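Local atomic coordinates of lysyl oxidase (Pichia pastoris, PDB entry 1W7C), a protein that catalyses, as a copper- and topaquinone-dependent amine oxidase, the oxidative deamination of primary amines, probably including lysine side chains. Residues Gln30-Leu35 with Ala83-Tyr88; Asp34-Thr39 with Leu100-Leu105; Ile42-Lys47 with Glu388-Tyr393; Glu59-Asn64 with Ser117-Asn122. One frame throughout, in Å; residues are numbered along the deposited sequence.

Contact 1 of 4, residues Gln30-Leu35 with Ala83-Tyr88; sequences QEVLDL and ARTVVY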
# COMPACT_ATOMS: atom_id res chain seq x y z
N GLN A 30 5.69 -31.25 30.22
CA GLN A 30 5.33 -32.17 31.30
C GLN A 30 6.43 -32.30 32.33
O GLN A 30 6.17 -32.25 33.53
CB GLN A 30 5.01 -33.54 30.73
CG GLN A 30 4.42 -34.50 31.76
CD GLN A 30 3.06 -34.08 32.25
OE1 GLN A 30 2.10 -34.12 31.49
NE2 GLN A 30 2.96 -33.71 33.53
N GLU A 31 7.67 -32.42 31.87
CA GLU A 31 8.83 -32.51 32.77
C GLU A 31 8.95 -31.27 33.65
O GLU A 31 9.23 -31.35 34.86
CB GLU A 31 10.12 -32.68 31.96
CG GLU A 31 10.37 -34.09 31.46
CD GLU A 31 11.83 -34.36 31.18
OE1 GLU A 31 12.51 -33.47 30.62
OE2 GLU A 31 12.31 -35.45 31.53
N VAL A 32 8.73 -30.10 33.05
CA VAL A 32 8.84 -28.86 33.80
C VAL A 32 7.70 -28.76 34.83
O VAL A 32 7.92 -28.40 35.99
CB VAL A 32 8.86 -27.63 32.87
CG1 VAL A 32 8.78 -26.34 33.64
CG2 VAL A 32 10.10 -27.65 32.00
N LEU A 33 6.48 -29.07 34.41
CA LEU A 33 5.34 -28.97 35.32
C LEU A 33 5.53 -29.94 36.49
O LEU A 33 5.25 -29.61 37.64
CB LEU A 33 4.04 -29.26 34.54
CG LEU A 33 2.71 -29.05 35.24
CD1 LEU A 33 2.51 -27.64 35.67
CD2 LEU A 33 1.59 -29.45 34.31
N ASP A 34 6.03 -31.13 36.19
CA ASP A 34 6.28 -32.15 37.21
C ASP A 34 7.31 -31.64 38.23
O ASP A 34 7.15 -31.82 39.44
CB ASP A 34 6.78 -33.46 36.58
CG ASP A 34 5.70 -34.25 35.85
OD1 ASP A 34 4.47 -33.96 35.95
OD2 ASP A 34 6.00 -35.23 35.13
N LEU A 35 8.35 -30.97 37.74
CA LEU A 35 9.41 -30.46 38.62
C LEU A 35 8.90 -29.32 39.47
O LEU A 35 9.24 -29.22 40.65
CB LEU A 35 10.64 -30.04 37.82
CG LEU A 35 11.87 -29.61 38.63
CD1 LEU A 35 12.32 -30.70 39.58
CD2 LEU A 35 13.00 -29.20 37.68
N ALA A 83 13.35 -23.55 29.79
CA ALA A 83 11.99 -23.02 29.87
C ALA A 83 11.93 -21.75 30.71
O ALA A 83 12.56 -21.64 31.74
CB ALA A 83 11.07 -24.07 30.47
N ARG A 84 11.10 -20.82 30.25
CA ARG A 84 10.57 -19.72 31.07
C ARG A 84 9.24 -20.22 31.61
O ARG A 84 8.39 -20.73 30.87
CB ARG A 84 10.31 -18.51 30.19
CG ARG A 84 9.48 -17.41 30.87
CD ARG A 84 9.11 -16.29 29.95
NE ARG A 84 8.26 -15.31 30.58
CZ ARG A 84 7.05 -14.95 30.17
NH1 ARG A 84 6.48 -15.56 29.12
NH2 ARG A 84 6.39 -13.99 30.85
N THR A 85 9.06 -20.09 32.92
CA THR A 85 7.77 -20.37 33.57
C THR A 85 7.33 -19.17 34.36
O THR A 85 8.14 -18.36 34.80
CB THR A 85 7.90 -21.62 34.48
OG1 THR A 85 8.72 -21.31 35.62
CG2 THR A 85 8.62 -22.78 33.74
N VAL A 86 6.04 -18.99 34.46
CA VAL A 86 5.48 -17.94 35.30
C VAL A 86 4.53 -18.67 36.26
O VAL A 86 3.61 -19.39 35.83
CB VAL A 86 4.75 -16.86 34.49
CG1 VAL A 86 4.24 -15.76 35.41
CG2 VAL A 86 5.67 -16.30 33.36
N VAL A 87 4.76 -18.43 37.56
CA VAL A 87 4.06 -19.10 38.64
C VAL A 87 3.53 -18.01 39.56
O VAL A 87 4.25 -17.08 39.94
CB VAL A 87 5.01 -20.05 39.41
CG1 VAL A 87 4.29 -20.74 40.58
CG2 VAL A 87 5.65 -21.07 38.46
N TYR A 88 2.26 -18.12 39.94
CA TYR A 88 1.73 -17.27 40.99
C TYR A 88 2.02 -17.89 42.34
O TYR A 88 1.72 -19.05 42.56
CB TYR A 88 0.23 -17.06 40.83
CG TYR A 88 -0.31 -16.19 41.94
CD1 TYR A 88 -0.09 -14.81 41.95
CD2 TYR A 88 -0.95 -16.76 43.04
CE1 TYR A 88 -0.55 -14.03 42.98
CE2 TYR A 88 -1.41 -15.96 44.06
CZ TYR A 88 -1.19 -14.61 44.04
OH TYR A 88 -1.67 -13.80 45.05
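V32 packs against A83 and T85 with its two methyl groups parted, one to each strand residue. With CG1 anti to the backbone N (chi1 172°) and CG2 beside that N, the valine forks above the strand: CG1 meets T85 CG2 at 3.6 Å, while CG2 lies 4.0 Å from A83 CB. V32 and T85 touch methyl to methyl. In the T85 conformer described here, one of two modelled, OG1 stands between the backbone N and the carbonyl carbon, which leaves CG2 pointing at the helix; OG1 itself is bonded to L100 O in the next strand. The helix 26-39 lies on one face of the antiparallel sheet that contains strand 82-89, the alpha/beta packing of a copper amine oxidase N2 domain. R84, between the two contacting strand residues, leaves the strand on the side away from the helix, and its guanidinium forms salt bridges with E59 and E99. V32 also touches I58 and V102, so three strands contribute to its surroundings. On another side of the helix, Q30 NE2 donates to D34 OD1 at 2.9 Å, one turn on. The donor lies 43° above the carboxylate plane, with an N-H...O angle of 145°. Chemically, the contact is hydrocarbon alone: the threonine, in this conformer, contributes its methyl and spends its hydroxyl inside the sheet, so burial and close fit hold the interface.

Contact 2 of 4, residues Asp34-Thr39 with Leu100-Leu105; sequences DLLHST and LKVGPL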
# COMPACT_ATOMS: atom_id res chain seq x y z
N ASP A 34 6.03 -31.13 36.19
CA ASP A 34 6.28 -32.15 37.21
C ASP A 34 7.31 -31.64 38.23
O ASP A 34 7.15 -31.82 39.44
CB ASP A 34 6.78 -33.46 36.58
CG ASP A 34 5.70 -34.25 35.85
OD1 ASP A 34 4.47 -33.96 35.95
OD2 ASP A 34 6.00 -35.23 35.13
N LEU A 35 8.35 -30.97 37.74
CA LEU A 35 9.41 -30.46 38.62
C LEU A 35 8.90 -29.32 39.47
O LEU A 35 9.24 -29.22 40.65
CB LEU A 35 10.64 -30.04 37.82
CG LEU A 35 11.87 -29.61 38.63
CD1 LEU A 35 12.32 -30.70 39.58
CD2 LEU A 35 13.00 -29.20 37.68
N LEU A 36 8.06 -28.47 38.90
CA LEU A 36 7.44 -27.40 39.67
C LEU A 36 6.58 -28.00 40.78
O LEU A 36 6.63 -27.53 41.92
CB LEU A 36 6.63 -26.47 38.76
CG LEU A 36 7.45 -25.60 37.82
CD1 LEU A 36 6.53 -24.90 36.87
CD2 LEU A 36 8.27 -24.55 38.58
N HIS A 37 5.83 -29.05 40.46
CA HIS A 37 4.95 -29.69 41.45
C HIS A 37 5.73 -30.35 42.59
O HIS A 37 5.22 -30.45 43.72
CB HIS A 37 4.02 -30.72 40.79
CG HIS A 37 2.70 -30.17 40.35
ND1 HIS A 37 1.61 -30.10 41.20
CD2 HIS A 37 2.29 -29.64 39.17
CE1 HIS A 37 0.58 -29.59 40.54
NE2 HIS A 37 0.97 -29.31 39.31
N SER A 38 6.94 -30.83 42.30
CA SER A 38 7.75 -31.49 43.33
C SER A 38 8.56 -30.48 44.15
O SER A 38 8.98 -30.76 45.25
CB SER A 38 8.63 -32.59 42.72
OG SER A 38 9.67 -32.05 41.94
N THR A 39 8.73 -29.27 43.62
CA THR A 39 9.55 -28.25 44.26
C THR A 39 8.74 -27.31 45.16
O THR A 39 9.21 -26.86 46.21
CB THR A 39 10.27 -27.44 43.15
OG1 THR A 39 11.11 -28.32 42.38
CG2 THR A 39 11.21 -26.40 43.77
N LEU A 100 10.43 -17.77 36.45
CA LEU A 100 11.45 -18.71 36.83
C LEU A 100 11.99 -19.42 35.58
O LEU A 100 11.23 -19.80 34.71
CB LEU A 100 10.87 -19.76 37.80
CG LEU A 100 10.23 -19.21 39.08
CD1 LEU A 100 9.52 -20.37 39.78
CD2 LEU A 100 11.21 -18.55 40.00
N LYS A 101 13.31 -19.57 35.54
CA LYS A 101 13.99 -20.35 34.51
C LYS A 101 14.13 -21.78 35.00
O LYS A 101 14.61 -22.00 36.12
CB LYS A 101 15.37 -19.75 34.23
CG LYS A 101 16.22 -20.53 33.21
CD LYS A 101 17.54 -19.79 32.97
CE LYS A 101 18.71 -20.71 32.71
NZ LYS A 101 19.87 -19.97 32.12
N VAL A 102 13.69 -22.72 34.17
CA VAL A 102 13.84 -24.15 34.47
C VAL A 102 14.67 -24.77 33.37
O VAL A 102 14.28 -24.77 32.21
CB VAL A 102 12.50 -24.89 34.59
CG1 VAL A 102 12.75 -26.34 34.98
CG2 VAL A 102 11.58 -24.20 35.60
N GLY A 103 15.84 -25.27 33.74
CA GLY A 103 16.72 -25.89 32.78
C GLY A 103 18.09 -26.20 33.34
O GLY A 103 18.36 -25.90 34.49
N PRO A 104 18.94 -26.82 32.54
CA PRO A 104 18.62 -27.24 31.17
C PRO A 104 17.70 -28.46 31.10
O PRO A 104 17.51 -29.18 32.10
CB PRO A 104 19.99 -27.58 30.58
CG PRO A 104 20.81 -28.00 31.76
CD PRO A 104 20.33 -27.16 32.91
N LEU A 105 17.13 -28.67 29.92
CA LEU A 105 16.24 -29.77 29.64
C LEU A 105 16.93 -30.69 28.62
O LEU A 105 17.75 -30.23 27.81
CB LEU A 105 14.93 -29.26 29.05
CG LEU A 105 14.16 -28.22 29.87
CD1 LEU A 105 12.90 -27.75 29.14
CD2 LEU A 105 13.82 -28.79 31.24
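L35 and L36, consecutive in the last turns of helix 26-39, both meet V102 of strand 96-103, each taking a different methyl. L35 comes first and points toward the strand. Its CG is anti to the backbone N (chi1 -175°), carrying CD2 to 3.9 Å from V102 CG1; the two side chains run alongside in opposite senses and touch flank to flank. L36 starts out across the line to the strand, but its end turns nearer, and its CD2 lies 4.5 Å from V102 CG2, a looser approach. V102 accordingly sits under both leucines, and the three form a hydrocarbon patch, L36 and V102 buried and L35 partly exposed. Farther along, S38 N closes a regular helical bond to D34 O at 3.0 Å. T39 then marks the end of the helix: its OG1 donates to L35 O at 2.7 Å, tilted 34° from the carbonyl plane; its own N bonds that oxygen weakly and also reaches L36 O, as the helix tightens at its end. The hydroxyl therefore supplements the backbone pairing where the helical pattern is fading. Around this patch, L36 rests on V55 of strand 53-61, V102 touches T85 of strand 82-89, and I113 of strand 112-115 meets L35, T39 and V102, so the end of the helix lies across several strands of the N2-domain sheet.

Contact 3 of 4, residues Ile42-Lys47 with Glu388-Tyr393; sequences ITEVTK and EYDEFY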
# COMPACT_ATOMS: atom_id res chain seq x y z
N ILE A 42 1.98 -26.71 44.60
CA ILE A 42 1.22 -26.19 43.48
C ILE A 42 -0.21 -26.71 43.55
O ILE A 42 -0.44 -27.93 43.66
CB ILE A 42 1.89 -26.62 42.13
CG1 ILE A 42 3.32 -26.08 42.01
CG2 ILE A 42 1.03 -26.22 40.94
CD1 ILE A 42 3.46 -24.58 42.09
N THR A 43 -1.16 -25.78 43.47
CA THR A 43 -2.58 -26.07 43.41
C THR A 43 -3.04 -26.02 41.95
O THR A 43 -2.58 -25.16 41.17
CB THR A 43 -3.32 -25.01 44.24
OG1 THR A 43 -2.89 -25.09 45.61
CG2 THR A 43 -4.84 -25.26 44.26
N GLU A 44 -3.92 -26.94 41.57
CA GLU A 44 -4.56 -26.88 40.24
C GLU A 44 -5.33 -25.58 40.12
O GLU A 44 -5.98 -25.15 41.06
CB GLU A 44 -5.53 -28.06 40.06
CG GLU A 44 -4.86 -29.41 40.00
CD GLU A 44 -5.86 -30.55 40.17
OE1 GLU A 44 -6.09 -30.98 41.33
OE2 GLU A 44 -6.42 -31.00 39.15
N VAL A 45 -5.28 -24.98 38.93
CA VAL A 45 -5.87 -23.69 38.70
C VAL A 45 -7.36 -23.70 39.02
O VAL A 45 -7.90 -22.71 39.54
CB VAL A 45 -5.60 -23.25 37.25
CG1 VAL A 45 -6.39 -21.99 36.92
CG2 VAL A 45 -4.05 -23.03 37.04
N THR A 46 -8.03 -24.82 38.74
CA THR A 46 -9.47 -24.94 39.02
C THR A 46 -9.82 -24.94 40.53
O THR A 46 -10.98 -24.78 40.88
CB THR A 46 -10.07 -26.19 38.33
OG1 THR A 46 -9.27 -27.36 38.58
CG2 THR A 46 -10.07 -26.03 36.80
N LYS A 47 -8.81 -25.10 41.39
CA LYS A 47 -9.01 -25.08 42.84
C LYS A 47 -8.32 -23.91 43.53
O LYS A 47 -8.34 -23.80 44.75
CB LYS A 47 -8.50 -26.41 43.43
CG LYS A 47 -9.22 -27.64 42.87
CD LYS A 47 -8.61 -28.94 43.38
CE LYS A 47 -9.32 -30.17 42.80
NZ LYS A 47 -8.57 -31.42 43.12
N GLU A 388 -1.13 -23.25 28.93
CA GLU A 388 -1.66 -22.29 29.92
C GLU A 388 -2.47 -23.03 30.96
O GLU A 388 -3.28 -23.87 30.63
CB GLU A 388 -2.55 -21.22 29.29
CG GLU A 388 -1.92 -20.47 28.14
CD GLU A 388 -2.72 -19.26 27.74
OE1 GLU A 388 -2.55 -18.17 28.40
OE2 GLU A 388 -3.48 -19.38 26.75
N TYR A 389 -2.26 -22.69 32.23
CA TYR A 389 -3.15 -23.11 33.32
C TYR A 389 -3.44 -24.60 33.24
O TYR A 389 -4.61 -25.03 33.09
CB TYR A 389 -4.47 -22.38 33.26
CG TYR A 389 -4.43 -20.88 33.27
CD1 TYR A 389 -4.18 -20.18 34.45
CD2 TYR A 389 -4.72 -20.16 32.13
CE1 TYR A 389 -4.19 -18.79 34.46
CE2 TYR A 389 -4.72 -18.79 32.12
CZ TYR A 389 -4.45 -18.11 33.28
OH TYR A 389 -4.48 -16.74 33.25
N ASP A 390 -2.38 -25.37 33.30
CA ASP A 390 -2.45 -26.82 33.46
C ASP A 390 -2.76 -27.62 32.18
O ASP A 390 -2.80 -28.83 32.23
CB ASP A 390 -3.44 -27.21 34.57
CG ASP A 390 -3.02 -26.69 35.96
OD1 ASP A 390 -3.93 -26.56 36.84
OD2 ASP A 390 -1.83 -26.40 36.27
N GLU A 391 -2.95 -26.95 31.03
CA GLU A 391 -3.29 -27.63 29.79
C GLU A 391 -2.36 -27.27 28.62
O GLU A 391 -1.99 -26.11 28.42
CB GLU A 391 -4.75 -27.38 29.44
CG GLU A 391 -5.71 -27.94 30.50
CD GLU A 391 -7.15 -27.62 30.20
OE1 GLU A 391 -7.50 -26.42 30.23
OE2 GLU A 391 -7.93 -28.56 29.93
N PHE A 392 -1.93 -28.31 27.90
CA PHE A 392 -1.22 -28.17 26.65
C PHE A 392 -2.24 -28.08 25.53
O PHE A 392 -3.10 -28.94 25.41
CB PHE A 392 -0.27 -29.36 26.49
CG PHE A 392 0.62 -29.32 25.25
CD1 PHE A 392 0.20 -29.85 24.04
CD2 PHE A 392 1.90 -28.79 25.33
CE1 PHE A 392 1.04 -29.85 22.91
CE2 PHE A 392 2.73 -28.76 24.22
CZ PHE A 392 2.31 -29.31 23.01
N TYR A 393 -2.14 -27.03 24.71
CA TYR A 393 -3.08 -26.76 23.62
C TYR A 393 -2.37 -27.03 22.28
O TYR A 393 -1.35 -26.41 21.97
CB TYR A 393 -3.53 -25.29 23.63
CG TYR A 393 -4.39 -24.85 24.80
CD1 TYR A 393 -3.85 -24.69 26.07
CD2 TYR A 393 -5.73 -24.54 24.61
CE1 TYR A 393 -4.63 -24.25 27.12
CE2 TYR A 393 -6.51 -24.12 25.65
CZ TYR A 393 -5.96 -23.99 26.92
OH TYR A 393 -6.72 -23.57 27.97
O HOH W 1 -1.15 -24.98 38.70
O HOH W 2 -6.53 -26.72 36.51
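D390 swings its carboxylate out with CG beside its own backbone N (chi1 -63°), and V45 sets CG1 anti to N (chi1 172°), which brings OD1 to the valine amide and the valine methyls to Y389. The bond from V45 N to D390 OD1, 2.9 Å, is almost straight (172°) and meets the oxygen nearly along its C-O axis. The same oxygen accepts a hydrogen bond from a water at 2.6 Å, and that water in turn accepts from T46 N. OD2 is engaged separately: a second water donates both to it and to T43 O. Beside this polar grip, V45 CG1 lies 3.8 Å from Y389 CD1, approaching the ring obliquely, whereas CG2 sits in the ring plane at the edge. Y389 and D390 are the central residues of a type I' turn, both with positive phi, joining strands 380-388 and 391-405 as a tight beta hairpin. The hairpin belongs to the enzyme domain, and the short 3-10 segment 45-47 to the N2 region, so the contact ties two parts of the fold; Y389 also pairs by backbone with L56. One carboxylate thus serves the first two amides of the 3-10 segment, one directly and one through water. Gathering these N-H groups would favour its charged form, while E44 OE2, 5.6 Å from D390 OD1, probably adds little opposition, since E44 is held by K47.

Contact 4 of 4, residues Glu59-Asn64 with Ser117-Asn122; sequences ETLKPN and SFYNTN. With NAG (2-acetamido-2-deoxy-beta-D-glucopyranose), chain B.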
# COMPACT_ATOMS: atom_id res chain seq x y z
N GLU A 59 7.06 -22.07 28.74
CA GLU A 59 7.42 -21.92 27.34
C GLU A 59 8.93 -21.91 27.13
O GLU A 59 9.70 -21.80 28.07
CB GLU A 59 6.81 -20.66 26.73
CG GLU A 59 7.40 -19.38 27.29
CD GLU A 59 7.12 -18.14 26.45
OE1 GLU A 59 6.50 -18.25 25.37
OE2 GLU A 59 7.55 -17.07 26.91
N THR A 60 9.34 -22.00 25.86
CA THR A 60 10.76 -21.91 25.53
C THR A 60 11.34 -20.56 25.91
O THR A 60 10.78 -19.53 25.56
CB THR A 60 10.95 -22.14 24.06
OG1 THR A 60 10.49 -23.46 23.74
CG2 THR A 60 12.42 -22.05 23.66
N LEU A 61 12.46 -20.58 26.64
CA LEU A 61 13.29 -19.40 26.81
C LEU A 61 14.30 -19.45 25.67
O LEU A 61 15.21 -20.29 25.68
CB LEU A 61 13.98 -19.42 28.17
CG LEU A 61 14.89 -18.24 28.46
CD1 LEU A 61 14.11 -16.94 28.52
CD2 LEU A 61 15.63 -18.48 29.77
N LYS A 62 14.13 -18.59 24.68
CA LYS A 62 14.89 -18.71 23.43
C LYS A 62 16.39 -18.45 23.69
O LYS A 62 16.77 -17.72 24.60
CB LYS A 62 14.37 -17.76 22.37
CG LYS A 62 13.01 -18.21 21.81
CD LYS A 62 12.54 -17.28 20.75
CE LYS A 62 11.16 -17.65 20.26
NZ LYS A 62 10.11 -17.32 21.28
N PRO A 63 17.25 -19.06 22.89
CA PRO A 63 18.68 -18.83 23.05
C PRO A 63 19.10 -17.38 22.87
O PRO A 63 18.44 -16.62 22.21
CB PRO A 63 19.30 -19.73 21.97
CG PRO A 63 18.31 -20.83 21.78
CD PRO A 63 16.97 -20.07 21.85
N ASN A 64 20.22 -17.04 23.48
CA ASN A 64 20.84 -15.77 23.26
C ASN A 64 21.49 -15.74 21.87
O ASN A 64 21.79 -16.78 21.30
CB ASN A 64 21.84 -15.49 24.34
CG ASN A 64 21.21 -15.09 25.65
OD1 ASN A 64 20.05 -14.66 25.72
ND2 ASN A 64 21.99 -15.27 26.72
N SER A 117 14.87 -12.80 35.23
CA SER A 117 14.61 -11.38 35.09
C SER A 117 15.50 -10.64 34.10
O SER A 117 15.33 -9.43 33.95
CB SER A 117 14.74 -10.68 36.44
OG SER A 117 16.07 -10.73 36.90
N PHE A 118 16.38 -11.33 33.38
CA PHE A 118 17.40 -10.61 32.63
C PHE A 118 16.80 -9.69 31.54
O PHE A 118 17.40 -8.69 31.17
CB PHE A 118 18.50 -11.53 32.08
CG PHE A 118 18.07 -12.45 30.94
CD1 PHE A 118 18.02 -11.96 29.65
CD2 PHE A 118 17.80 -13.80 31.15
CE1 PHE A 118 17.67 -12.77 28.59
CE2 PHE A 118 17.43 -14.62 30.09
CZ PHE A 118 17.38 -14.11 28.81
N TYR A 119 15.67 -10.09 30.97
CA TYR A 119 15.01 -9.34 29.89
C TYR A 119 14.02 -8.29 30.42
O TYR A 119 13.41 -7.59 29.63
CB TYR A 119 14.30 -10.29 28.89
CG TYR A 119 13.42 -11.29 29.57
CD1 TYR A 119 12.22 -10.91 30.18
CD2 TYR A 119 13.83 -12.61 29.68
CE1 TYR A 119 11.44 -11.84 30.87
CE2 TYR A 119 13.10 -13.52 30.37
CZ TYR A 119 11.89 -13.14 30.97
OH TYR A 119 11.11 -14.10 31.63
N ASN A 120 13.85 -8.23 31.75
CA ASN A 120 13.02 -7.21 32.37
C ASN A 120 13.87 -6.03 32.72
O ASN A 120 14.80 -6.14 33.52
CB ASN A 120 12.34 -7.76 33.61
CG ASN A 120 11.27 -8.79 33.27
OD1 ASN A 120 10.68 -8.74 32.19
ND2 ASN A 120 11.02 -9.73 34.20
N THR A 121 13.58 -4.87 32.12
CA THR A 121 14.36 -3.69 32.37
C THR A 121 14.27 -3.23 33.82
O THR A 121 15.18 -2.56 34.31
CB THR A 121 13.96 -2.52 31.47
OG1 THR A 121 12.59 -2.18 31.69
CG2 THR A 121 14.11 -2.84 29.99
N ASN A 122 13.22 -3.62 34.52
CA ASN A 122 13.05 -3.19 35.91
C ASN A 122 13.81 -4.07 36.90
O ASN A 122 13.78 -3.82 38.10
CB ASN A 122 11.56 -3.06 36.27
CG ASN A 122 10.88 -4.39 36.59
OD1 ASN A 122 11.45 -5.46 36.41
ND2 ASN A 122 9.65 -4.31 37.04
C1 NAG B . 21.49 -14.74 27.96
C2 NAG B . 22.00 -15.73 29.04
C3 NAG B . 21.75 -15.26 30.48
C4 NAG B . 22.12 -13.79 30.64
C5 NAG B . 21.52 -13.00 29.48
C6 NAG B . 21.80 -11.52 29.55
C7 NAG B . 22.08 -18.12 28.58
C8 NAG B . 21.33 -19.39 28.32
N2 NAG B . 21.36 -17.03 28.81
O3 NAG B . 22.49 -16.08 31.38
O4 NAG B . 21.56 -13.21 31.82
O5 NAG B . 21.99 -13.45 28.23
O6 NAG B . 23.18 -11.36 29.36
O7 NAG B . 23.32 -18.13 28.57
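The F118 ring lies between the sugar carried by N64, an N-linked glycosylation site at the margin of the N2-domain sheet, and the ring of Y119, with L61 at its edge. The asparagine ND2 is joined covalently to C1 of the N-acetylglucosamine (1.4 Å), and the sugar leans back over the phenylalanine. F118 can be followed outward. Its CB touches the sugar's O4 at 3.5 Å, and CG has O4 and C5 about equally close. CG occupies the crowded position between backbone N and carbonyl carbon (chi1 70°), which swings the ring under the sugar. On one flank of the ring CD1 meets C5 at 3.7 Å and also C6; CE1, farther out, still faces C5. On the other flank CD2 is near O4, while CE2 approaches L61 CD2 at 4.3 Å, the methyl lying at the ring's edge near its plane. At the tip, CZ comes to N64 OD1, obliquely. C5 stands 3.6 Å above the ring plane, offset toward the rim, with its C-H directed at the ring: a CH-pi contact. The opposite face is covered by the neighbouring Y119, whose CD2 lies over the ring centre, while F118 CZ in turn sits in the plane of the tyrosine ring, at its edge. The two aromatic residues follow one another in a type I turn from S117 to N120, and the Y119 hydroxyl is bonded to E99. L61 divides its methyls between them: CD2 goes to F118, and CD1 lies 4.0 Å from Y119 CE2.

Contacts 1 and 2 are halves of one interface, their centres 5 Å apart: they share helix 26-39 and rest on adjacent strands, joined where T85 N approaches L100 O at 2.8 Å. The centre of contact 4 lies about 15 Å from that of contact 1, and contact 4 reaches the same sheet through strand 53-61; the salt bridge from R84 NH1 to E59 OE2, 2.9 Å, connects the two. Contact 3 leads to the enzyme domain and brings I42 against H37 of contact 2 and V87 of contact 1. All lie away from the copper and topaquinone; in contact 4 the Y119 side chain is about 8 Å from that of the calcium ligand F633.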